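Local coordinates for cytokinesis protein 2 (PDB 4WPE) that binds membrane phospholipids and actin filaments and mediates the cytoskeletal rearrangements required for cytokinesis in budding yeast, at residues T123-K128 against C217-M222; E130-D135 against Q205-H210; A13-P18 against V23-G28. All blocks are in the same frame, centred on the assembly; numbering follows the deposited sequence.

Overall arrangement
The three contacts lie in the F-BAR part of the protein, 12 to 14 Å apart between centres. Interaction 3 comes first along the chain and joins the N-terminal residues 13-18 to helix 21-35. Interactions 1 and 2 both join helix 76-162 to helix 170-259, and interaction 2 is bracketed in sequence by interaction 1. The two follow each other along one antiparallel pair of long helices. Helix 21-35 packs against both of these helices. Leu26 and Leu27 of interaction 3 touch Leu219 of interaction 1, and Val23 touches Trp208 of interaction 2. Interactions 1 and 2 thus pair the long helices of the elongated bundle; interaction 3 seats residues 13-18 on helix 21-35.

Interaction 1: residues T123-K128 against C217-M222; sequences TTLSGK and CELQEM
Leu125 overlaps three side chains of the opposite helix with its two methyl groups. Leu125 CD1 lies 3.7 Å from Leu219 CD2, and the same Leu125 CD1 lies 3.8 Å from Met222 SE; Met222 is present as selenomethionine. Leu219 and Met222 each run antiparallel to the Leu125 side chain and lie alongside it. CD2 of Leu125 is turned to the carboxylate of Glu218, with OE1 at 3.8 Å. The first torsion of Glu218 places CG anti to the carbonyl carbon (chi1 -78°), and the chain then runs on extended, which brings the carboxylate beside the Leu125 methyl CD2. That contact is not a polar one. Glu218 OE1 instead forms a salt bridge with Arg121, one turn before Leu125 on the same helix. The amine of Lys128 lies near the other oxygen, 4.8 Å from NZ to OE2, too far for direct contact. Arg121 and Lys128 would probably favour the charged form of Glu218. Leu219 also touches Leu26 and Leu27 of helix 21-35, so the apolar layer continues into a third helix. The axes of the two short segments approach to 11.5 Å and run at 160°, close to antiparallel. One buried leucine set among the side chains of a facing helix, with a charged residue at the border, is the packing expected in the long antiparallel helical bundle of an F-BAR domain.

Interaction 2: residues E130-D135 against Q205-H210; sequences ERLRMD and QKFWIH
Leu132 and Phe207 meet with their side chains at about a right angle. The methyl CD2 of Leu132 comes to the edge of the phenyl ring, near its plane, 3.8 Å from Phe207 CE2. The same leucine faces Trp208 with its CB, which sits at the edge of the indole, 4.0 Å from CE3. Leu132 therefore touches two aromatic edges, one with its branch end and one with its root. In Trp208, CG is anti to the backbone N (chi1 163°), and this brings the six-membered ring nearer to Leu132 and Arg133. Arg133 lies beside the indole and points the same way. Its CG is 4.2 Å from Trp208 CZ3. The guanidinium plane stands 82° from the ring plane, and the contact is made by the aliphatic part of the arginine. The cation-pi partner of Trp208 is Lys136. Trp212 meets the indole with its ring nearly parallel. Val23 of helix 21-35 touches both Arg133 and Trp208. No hydrogen bond crosses between 130-135 and 205-210. These segments meet through carbon contacts, Leu132 at two ring edges and Arg133 CG obliquely to the indole. Apolar fit joins them, with a hydrogen bond alongside from Asp135 to Ser204.

Interaction 3: residues A13-P18 against V23-G28; sequences ACFWDP and VNILLG
One face of the Phe15 ring is covered by Leu26, whose methyl CD2 sits above the ring centre. Leu26 CD2 is 3.6 Å from the centroid of the Phe15 ring and 14° off the ring normal, a CH-pi contact. The second methyl, Leu26 CD1, is 3.8 Å from Phe15 CG. The leucine thus spreads over the ring from CG to CZ. Both side chains have CG anti to the carbonyl carbon; for Leu26 (chi1 -71°) this lays the branch over the phenyl. Ile25 meets the ring obliquely, with Ile25 CG2 at 4.2 Å from Phe15 CE1. Trp16 sets out away from 23-28 and makes no contact with it. Ala13 O lies in the plane of its indole at the edge, NE1 is hydrogen-bonded to Glu12 O, and the ring meets Trp212 edge-to-face. Leu26 also touches Trp212 of helix 170-259. The contact lies at the dimer interface; Phe15 packs on Asn275 of the second subunit, and the Trp16 backbone is hydrogen-bonded to that subunit. An alanine in place of Phe15 would probably open a gap over the Leu26 methyls and leave residues 13-18 less firmly seated on helix 21-35. No hydrogen bond links 13-18 to 23-28. Between these two segments the contact is apolar, a leucine methyl set over an aromatic face; the polar anchors of 13-18 named here lie outside it.

Interaction 1: residues T123-K128 against C217-M222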
loop_
_atom_site.group_PDB
_atom_site.type_symbol
_atom_site.label_atom_id
_atom_site.label_comp_id
_atom_site.label_asym_id
_atom_site.label_seq_id
_atom_site.Cartn_x
_atom_site.Cartn_y
_atom_site.Cartn_z
ATOM N N THR A 123 32.636 18.544 11.045
ATOM C CA THR A 123 33.635 19.246 10.247
ATOM C C THR A 123 34.430 20.229 11.105
ATOM O O THR A 123 35.657 20.288 11.021
ATOM C CB THR A 123 32.980 19.991 9.064
ATOM O OG1 THR A 123 32.515 19.036 8.102
ATOM C CG2 THR A 123 33.975 20.925 8.392
ATOM N N THR A 124 33.723 20.982 11.942
ATOM C CA THR A 124 34.355 21.933 12.849
ATOM C C THR A 124 35.257 21.228 13.863
ATOM O O THR A 124 36.383 21.663 14.110
ATOM C CB THR A 124 33.306 22.767 13.600
ATOM O OG1 THR A 124 32.549 23.538 12.660
ATOM C CG2 THR A 124 33.974 23.702 14.589
ATOM N N LEU A 125 34.761 20.137 14.439
ATOM C CA LEU A 125 35.524 19.365 15.417
ATOM C C LEU A 125 36.818 18.821 14.827
ATOM O O LEU A 125 37.885 18.968 15.418
ATOM C CB LEU A 125 34.688 18.210 15.965
ATOM C CG LEU A 125 33.968 18.454 17.290
ATOM C CD1 LEU A 125 33.352 17.165 17.807
ATOM C CD2 LEU A 125 34.927 19.033 18.312
ATOM N N SER A 126 36.713 18.194 13.660
ATOM C CA SER A 126 37.868 17.591 13.007
ATOM C C SER A 126 38.946 18.621 12.691
ATOM O O SER A 126 40.138 18.329 12.778
ATOM C CB SER A 126 37.439 16.875 11.731
ATOM O OG SER A 126 36.702 15.707 12.043
ATOM N N GLY A 127 38.521 19.825 12.325
ATOM C CA GLY A 127 39.451 20.905 12.057
ATOM C C GLY A 127 40.202 21.290 13.315
ATOM O O GLY A 127 41.426 21.436 13.300
ATOM N N LYS A 128 39.459 21.450 14.406
ATOM C CA LYS A 128 40.044 21.772 15.704
ATOM C C LYS A 128 40.997 20.679 16.156
ATOM O O LYS A 128 42.057 20.964 16.710
ATOM C CB LYS A 128 38.953 21.973 16.750
ATOM C CG LYS A 128 39.460 22.406 18.113
ATOM C CD LYS A 128 38.294 22.823 18.994
ATOM C CE LYS A 128 38.729 23.127 20.414
ATOM N NZ LYS A 128 37.569 23.582 21.234
ATOM N N CYS A 217 34.679 13.841 24.611
ATOM C CA CYS A 217 33.347 13.898 25.198
ATOM C C CYS A 217 32.372 14.530 24.214
ATOM O O CYS A 217 31.231 14.079 24.091
ATOM C CB CYS A 217 33.357 14.673 26.517
ATOM S SG CYS A 217 33.448 13.625 27.987
ATOM N N GLU A 218 32.827 15.567 23.514
ATOM C CA GLU A 218 32.033 16.187 22.457
ATOM C C GLU A 218 31.663 15.150 21.397
ATOM O O GLU A 218 30.534 15.125 20.910
ATOM C CB GLU A 218 32.785 17.356 21.813
ATOM C CG GLU A 218 32.791 18.646 22.628
ATOM C CD GLU A 218 32.943 19.882 21.757
ATOM O OE1 GLU A 218 32.159 20.029 20.795
ATOM O OE2 GLU A 218 33.845 20.702 22.029
ATOM N N LEU A 219 32.618 14.293 21.051
ATOM C CA LEU A 219 32.373 13.212 20.101
ATOM C C LEU A 219 31.362 12.215 20.650
ATOM O O LEU A 219 30.433 11.808 19.952
ATOM C CB LEU A 219 33.674 12.490 19.752
ATOM C CG LEU A 219 34.651 13.240 18.844
ATOM C CD1 LEU A 219 35.940 12.450 18.680
ATOM C CD2 LEU A 219 34.016 13.518 17.491
ATOM N N GLN A 220 31.548 11.823 21.906
ATOM C CA GLN A 220 30.656 10.866 22.548
ATOM C C GLN A 220 29.244 11.434 22.672
ATOM O O GLN A 220 28.265 10.693 22.686
ATOM C CB GLN A 220 31.205 10.474 23.921
ATOM C CG GLN A 220 30.363 9.459 24.663
ATOM C CD GLN A 220 30.976 9.056 25.985
ATOM O OE1 GLN A 220 32.189 8.877 26.088
ATOM N NE2 GLN A 220 30.140 8.920 27.009
ATOM N N GLU A 221 29.146 12.756 22.751
ATOM C CA GLU A 221 27.850 13.420 22.782
ATOM C C GLU A 221 27.231 13.431 21.389
ATOM O O GLU A 221 26.014 13.314 21.243
ATOM C CB GLU A 221 27.985 14.847 23.317
ATOM C CG GLU A 221 26.714 15.675 23.223
ATOM C CD GLU A 221 26.899 17.086 23.744
ATOM O OE1 GLU A 221 27.067 17.251 24.972
ATOM O OE2 GLU A 221 26.881 18.028 22.926
HETATM N N MSE A 222 28.075 13.569 20.371
HETATM C CA MSE A 222 27.619 13.546 18.984
HETATM C C MSE A 222 26.982 12.210 18.629
HETATM O O MSE A 222 25.851 12.154 18.143
HETATM C CB MSE A 222 28.776 13.822 18.026
HETATM C CG MSE A 222 29.280 15.247 18.026
HETATM SE SE MSE A 222 30.217 15.626 16.366
HETATM C CE MSE A 222 28.722 15.401 15.135
#

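Interaction 2: residues E130-D135 against Q205-H210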
loop_
_atom_site.group_PDB
_atom_site.type_symbol
_atom_site.label_atom_id
_atom_site.label_comp_id
_atom_site.label_asym_id
_atom_site.label_seq_id
_atom_site.Cartn_x
_atom_site.Cartn_y
_atom_site.Cartn_z
ATOM N N GLU A 130 42.697 18.388 14.136
ATOM C CA GLU A 130 43.869 18.438 13.255
ATOM C C GLU A 130 44.813 19.583 13.603
ATOM O O GLU A 130 46.024 19.394 13.652
ATOM C CB GLU A 130 43.434 18.556 11.789
ATOM N N ARG A 131 44.256 20.764 13.855
ATOM C CA ARG A 131 45.063 21.923 14.216
ATOM C C ARG A 131 45.859 21.681 15.501
ATOM O O ARG A 131 47.031 22.059 15.587
ATOM C CB ARG A 131 44.177 23.163 14.368
ATOM N N LEU A 132 45.236 21.043 16.489
ATOM C CA LEU A 132 45.894 20.832 17.779
ATOM C C LEU A 132 47.035 19.806 17.717
ATOM O O LEU A 132 48.128 20.083 18.181
ATOM C CB LEU A 132 44.870 20.424 18.852
ATOM C CG LEU A 132 43.911 21.504 19.374
ATOM C CD1 LEU A 132 43.065 20.973 20.520
ATOM C CD2 LEU A 132 44.667 22.742 19.807
ATOM N N ARG A 133 46.797 18.635 17.138
ATOM C CA ARG A 133 47.833 17.604 17.099
ATOM C C ARG A 133 48.952 17.941 16.096
ATOM O O ARG A 133 50.045 17.349 16.166
ATOM C CB ARG A 133 47.256 16.224 16.771
ATOM C CG ARG A 133 45.894 16.205 16.103
ATOM C CD ARG A 133 45.497 14.786 15.656
ATOM N NE ARG A 133 46.503 14.145 14.808
ATOM C CZ ARG A 133 46.449 12.881 14.396
ATOM N NH1 ARG A 133 45.440 12.105 14.768
ATOM N NH2 ARG A 133 47.406 12.389 13.620
HETATM N N MSE A 134 48.704 18.885 15.187
HETATM C CA MSE A 134 49.778 19.397 14.353
HETATM C C MSE A 134 50.719 20.254 15.195
HETATM O O MSE A 134 51.924 20.309 14.933
HETATM C CB MSE A 134 49.208 20.191 13.190
HETATM C CG MSE A 134 48.721 19.340 12.027
HETATM SE SE MSE A 134 50.057 18.053 11.424
HETATM C CE MSE A 134 49.296 16.440 12.208
ATOM N N ASP A 135 50.162 20.910 16.212
ATOM C CA ASP A 135 50.962 21.744 17.100
ATOM C C ASP A 135 51.973 20.895 17.869
ATOM O O ASP A 135 53.068 21.360 18.174
ATOM C CB ASP A 135 50.067 22.519 18.066
ATOM C CG ASP A 135 50.825 23.573 18.851
ATOM O OD1 ASP A 135 51.009 24.690 18.321
ATOM O OD2 ASP A 135 51.241 23.288 19.996
ATOM N N GLN A 205 51.989 19.222 24.846
ATOM C CA GLN A 205 51.578 17.861 25.171
ATOM C C GLN A 205 50.519 17.890 26.266
ATOM O O GLN A 205 49.561 17.117 26.241
ATOM C CB GLN A 205 52.776 17.016 25.613
ATOM C CG GLN A 205 53.671 16.526 24.478
ATOM C CD GLN A 205 54.891 15.759 24.981
ATOM O OE1 GLN A 205 55.483 16.113 26.000
ATOM N NE2 GLN A 205 55.266 14.705 24.264
ATOM N N LYS A 206 50.699 18.793 27.224
ATOM C CA LYS A 206 49.791 18.903 28.358
ATOM C C LYS A 206 48.459 19.516 27.940
ATOM O O LYS A 206 47.408 19.159 28.472
ATOM C CB LYS A 206 50.429 19.735 29.475
ATOM N N PHE A 207 48.513 20.436 26.983
ATOM C CA PHE A 207 47.315 21.099 26.486
ATOM C C PHE A 207 46.452 20.139 25.677
ATOM O O PHE A 207 45.221 20.204 25.730
ATOM C CB PHE A 207 47.684 22.313 25.635
ATOM C CG PHE A 207 46.498 23.120 25.180
ATOM C CD1 PHE A 207 45.738 23.835 26.094
ATOM C CD2 PHE A 207 46.146 23.170 23.841
ATOM C CE1 PHE A 207 44.646 24.581 25.681
ATOM C CE2 PHE A 207 45.056 23.914 23.421
ATOM C CZ PHE A 207 44.306 24.620 24.342
ATOM N N TRP A 208 47.099 19.252 24.927
ATOM C CA TRP A 208 46.381 18.260 24.132
ATOM C C TRP A 208 45.604 17.305 25.025
ATOM O O TRP A 208 44.446 16.989 24.753
ATOM C CB TRP A 208 47.339 17.470 23.246
ATOM C CG TRP A 208 46.736 16.201 22.729
ATOM C CD1 TRP A 208 46.994 14.936 23.165
ATOM C CD2 TRP A 208 45.766 16.074 21.684
ATOM N NE1 TRP A 208 46.251 14.028 22.455
ATOM C CE2 TRP A 208 45.485 14.701 21.539
ATOM C CE3 TRP A 208 45.106 16.987 20.855
ATOM C CZ2 TRP A 208 44.577 14.218 20.602
ATOM C CZ3 TRP A 208 44.202 16.505 19.923
ATOM C CH2 TRP A 208 43.947 15.133 19.804
ATOM N N ILE A 209 46.256 16.849 26.088
ATOM C CA ILE A 209 45.621 15.976 27.066
ATOM C C ILE A 209 44.416 16.674 27.685
ATOM O O ILE A 209 43.343 16.085 27.819
ATOM C CB ILE A 209 46.616 15.559 28.165
ATOM C CG1 ILE A 209 47.631 14.563 27.595
ATOM C CG2 ILE A 209 45.890 14.949 29.349
ATOM C CD1 ILE A 209 48.674 14.108 28.586
ATOM N N HIS A 210 44.599 17.941 28.039
ATOM C CA HIS A 210 43.521 18.762 28.570
ATOM C C HIS A 210 42.379 18.880 27.560
ATOM O O HIS A 210 41.209 18.728 27.913
ATOM C CB HIS A 210 44.053 20.147 28.951
ATOM C CG HIS A 210 42.986 21.131 29.320
ATOM N ND1 HIS A 210 42.494 21.250 30.602
ATOM C CD2 HIS A 210 42.326 22.051 28.576
ATOM C CE1 HIS A 210 41.571 22.196 30.630
ATOM N NE2 HIS A 210 41.450 22.696 29.415
#

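Interaction 3: residues A13-P18 against V23-G28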
loop_
_atom_site.group_PDB
_atom_site.type_symbol
_atom_site.label_atom_id
_atom_site.label_comp_id
_atom_site.label_asym_id
_atom_site.label_seq_id
_atom_site.Cartn_x
_atom_site.Cartn_y
_atom_site.Cartn_z
ATOM N N ALA A 13 37.491 7.794 28.028
ATOM C CA ALA A 13 38.196 6.937 28.966
ATOM C C ALA A 13 39.166 5.987 28.267
ATOM O O ALA A 13 40.260 5.737 28.765
ATOM C CB ALA A 13 37.198 6.145 29.801
ATOM N N CYS A 14 38.771 5.483 27.102
ATOM C CA CYS A 14 39.432 4.319 26.522
ATOM C C CYS A 14 40.231 4.563 25.243
ATOM O O CYS A 14 40.712 3.611 24.629
ATOM C CB CYS A 14 38.388 3.241 26.240
ATOM S SG CYS A 14 37.465 2.732 27.700
ATOM N N PHE A 15 40.389 5.817 24.835
ATOM C CA PHE A 15 41.062 6.079 23.566
ATOM C C PHE A 15 42.291 6.967 23.710
ATOM O O PHE A 15 42.433 7.969 23.011
ATOM C CB PHE A 15 40.073 6.685 22.572
ATOM C CG PHE A 15 38.969 5.746 22.188
ATOM C CD1 PHE A 15 39.099 4.919 21.086
ATOM C CD2 PHE A 15 37.814 5.667 22.946
ATOM C CE1 PHE A 15 38.092 4.045 20.736
ATOM C CE2 PHE A 15 36.802 4.795 22.600
ATOM C CZ PHE A 15 36.941 3.983 21.494
ATOM N N TRP A 16 43.187 6.571 24.609
ATOM C CA TRP A 16 44.437 7.287 24.826
ATOM C C TRP A 16 45.632 6.487 24.302
ATOM O O TRP A 16 46.118 5.574 24.970
ATOM C CB TRP A 16 44.629 7.589 26.313
ATOM C CG TRP A 16 43.585 8.484 26.917
ATOM C CD1 TRP A 16 42.458 8.095 27.583
ATOM C CD2 TRP A 16 43.586 9.914 26.934
ATOM N NE1 TRP A 16 41.752 9.196 28.006
ATOM C CE2 TRP A 16 42.429 10.333 27.617
ATOM C CE3 TRP A 16 44.454 10.892 26.431
ATOM C CZ2 TRP A 16 42.110 11.674 27.817
ATOM C CZ3 TRP A 16 44.141 12.227 26.627
ATOM C CH2 TRP A 16 42.979 12.605 27.314
ATOM N N ASP A 17 46.099 6.835 23.106
ATOM C CA ASP A 17 47.258 6.180 22.507
ATOM C C ASP A 17 48.382 7.189 22.276
ATOM O O ASP A 17 48.116 8.349 21.956
ATOM C CB ASP A 17 46.873 5.502 21.187
ATOM N N PRO A 18 49.643 6.749 22.435
ATOM C CA PRO A 18 50.814 7.625 22.290
ATOM C C PRO A 18 51.103 8.019 20.841
ATOM O O PRO A 18 52.059 8.751 20.587
ATOM C CB PRO A 18 51.956 6.777 22.860
ATOM C CG PRO A 18 51.524 5.378 22.625
ATOM C CD PRO A 18 50.029 5.374 22.798
ATOM N N VAL A 23 42.218 8.556 18.266
ATOM C CA VAL A 23 41.641 9.769 17.699
ATOM C C VAL A 23 41.004 9.490 16.340
ATOM O O VAL A 23 39.814 9.730 16.141
ATOM C CB VAL A 23 42.707 10.876 17.546
ATOM C CG1 VAL A 23 42.134 12.078 16.807
ATOM C CG2 VAL A 23 43.243 11.286 18.910
ATOM N N ASN A 24 41.802 8.972 15.412
ATOM C CA ASN A 24 41.333 8.703 14.059
ATOM C C ASN A 24 40.278 7.603 14.011
ATOM O O ASN A 24 39.423 7.591 13.124
ATOM C CB ASN A 24 42.516 8.344 13.163
ATOM C CG ASN A 24 43.499 9.489 13.022
ATOM O OD1 ASN A 24 43.098 10.641 12.846
ATOM N ND2 ASN A 24 44.791 9.184 13.118
ATOM N N ILE A 25 40.338 6.686 14.970
ATOM C CA ILE A 25 39.333 5.637 15.087
ATOM C C ILE A 25 37.968 6.234 15.439
ATOM O O ILE A 25 36.956 5.887 14.830
ATOM C CB ILE A 25 39.741 4.589 16.141
ATOM C CG1 ILE A 25 40.863 3.707 15.593
ATOM C CG2 ILE A 25 38.558 3.724 16.537
ATOM C CD1 ILE A 25 41.896 3.321 16.625
ATOM N N LEU A 26 37.948 7.146 16.406
ATOM C CA LEU A 26 36.711 7.820 16.795
ATOM C C LEU A 26 36.203 8.762 15.709
ATOM O O LEU A 26 35.006 8.806 15.430
ATOM C CB LEU A 26 36.905 8.598 18.097
ATOM C CG LEU A 26 37.056 7.759 19.364
ATOM C CD1 LEU A 26 37.097 8.657 20.590
ATOM C CD2 LEU A 26 35.930 6.746 19.468
ATOM N N LEU A 27 37.113 9.524 15.110
ATOM C CA LEU A 27 36.744 10.436 14.033
ATOM C C LEU A 27 36.206 9.661 12.836
ATOM O O LEU A 27 35.289 10.115 12.149
ATOM C CB LEU A 27 37.937 11.295 13.614
ATOM C CG LEU A 27 38.361 12.372 14.613
ATOM C CD1 LEU A 27 39.536 13.174 14.078
ATOM C CD2 LEU A 27 37.188 13.283 14.929
ATOM N N GLY A 28 36.775 8.485 12.598
ATOM C CA GLY A 28 36.322 7.626 11.521
ATOM C C GLY A 28 34.939 7.074 11.801
ATOM O O GLY A 28 34.093 7.010 10.907
#